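Local coordinates for protein PfhB2 (Pasteurella multocida, PDB 6U8T) that is a toxin whose YopT domain, the part in this structure, is a cysteine protease, at the interface of chains A and B. Numbering follows the deposited sequence. Chains: chain A/B, PfhB2.

The interface of chains A and B. Residues chain A 218-220; chain B 108-110.
A:His220 and B:Lys110 bury the most surface here, and the lysine's aliphatic stem lies across one face of the imidazole. B:Lys110 CG sits 3.6 Å from the centroid of the A:His220 ring, a CH-pi contact shifted toward the rim on the CE1 side. The lysine gets there because CG stands anti to its own carbonyl carbon (chi1 -75°) and the chain then runs out extended, taking B:Lys110 CE to 3.5 Å from A:Tyr219 O, the backbone carbonyl oxygen. CD also passes alongside CB of A:Asn218, a looser apolar contact. At the imidazole edge, in the plane of the ring, B:Val108 CG1 touches A:His220 CD2 at 3.7 Å, so face and edge of one ring are packed by two different residues. Water 3 also lies at this rim, weakly linking A:His220 NE2 to B:Pro109 O.

Alongside these side-chain contacts the backbones pair as a short antiparallel bridge centred on A:Tyr219 and B:Pro109. A:His220 N donates to B:Val108 O at 2.9 Å, and B:Lys110 N donates to A:Asn218 O, also at 2.9 Å. Water 2 binds that same asparagine oxygen and joins it to B:Lys110 O, while water 1 links A:His220 O to B:Val108 N. The two direct bonds flank B:Pro109, so the bridge needs no N-H from it; its CA packs 3.7 Å from A:Tyr219 CD1, an aromatic ring carbon.

A two-fold-related twin repeats the patch, though the crystal alone does not establish a dimer in solution. In the fold, the end of strand 212-219 and the first loop residue after it, close to the C-terminus, meet a B-chain loop between helix 91-104 and strand 111-114.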
# COMPACT_ATOMS: atom_id res chain seq x y z
N ASN A 218 23.47 -5.93 1.66
CA ASN A 218 24.39 -6.96 1.15
C ASN A 218 25.11 -7.64 2.31
O ASN A 218 25.66 -6.93 3.13
CB ASN A 218 25.36 -6.34 0.13
CG ASN A 218 24.69 -6.07 -1.20
OD1 ASN A 218 24.23 -7.01 -1.84
ND2 ASN A 218 24.60 -4.81 -1.60
N TYR A 219 25.13 -8.96 2.33
CA TYR A 219 25.88 -9.77 3.33
C TYR A 219 26.87 -10.68 2.60
O TYR A 219 26.59 -11.16 1.49
CB TYR A 219 24.91 -10.59 4.20
CG TYR A 219 23.84 -9.74 4.83
CD1 TYR A 219 24.04 -9.07 6.02
CD2 TYR A 219 22.62 -9.60 4.19
CE1 TYR A 219 23.04 -8.29 6.57
CE2 TYR A 219 21.62 -8.82 4.73
CZ TYR A 219 21.82 -8.18 5.93
OH TYR A 219 20.82 -7.41 6.46
N HIS A 220 27.99 -10.97 3.26
CA HIS A 220 28.97 -11.99 2.78
C HIS A 220 28.26 -13.33 2.72
O HIS A 220 27.43 -13.60 3.67
CB HIS A 220 30.26 -11.97 3.61
CG HIS A 220 31.08 -10.75 3.36
ND1 HIS A 220 31.57 -10.42 2.11
CD2 HIS A 220 31.44 -9.73 4.17
CE1 HIS A 220 32.21 -9.25 2.19
NE2 HIS A 220 32.14 -8.81 3.44
N VAL B 108 27.71 -11.72 8.20
CA VAL B 108 28.64 -10.54 8.17
C VAL B 108 28.15 -9.56 7.11
O VAL B 108 28.21 -9.85 5.92
CB VAL B 108 30.12 -10.96 7.91
CG1 VAL B 108 31.01 -9.73 7.86
CG2 VAL B 108 30.63 -11.94 8.94
N PRO B 109 27.66 -8.38 7.51
CA PRO B 109 27.26 -7.35 6.57
C PRO B 109 28.46 -6.91 5.71
O PRO B 109 29.53 -6.74 6.25
CB PRO B 109 26.77 -6.17 7.46
CG PRO B 109 26.69 -6.68 8.86
CD PRO B 109 27.52 -7.94 8.91
N LYS B 110 28.25 -6.69 4.42
CA LYS B 110 29.30 -6.13 3.53
C LYS B 110 29.49 -4.65 3.85
O LYS B 110 28.50 -4.02 4.29
CB LYS B 110 28.96 -6.31 2.06
CG LYS B 110 29.12 -7.72 1.56
CD LYS B 110 29.12 -7.88 0.05
CE LYS B 110 29.03 -9.35 -0.33
NZ LYS B 110 29.03 -9.57 -1.80
O HOH W 1 27.82 -13.65 6.13
O HOH W 2 25.84 -4.62 4.57
O HOH W 3 32.74 -6.59 5.80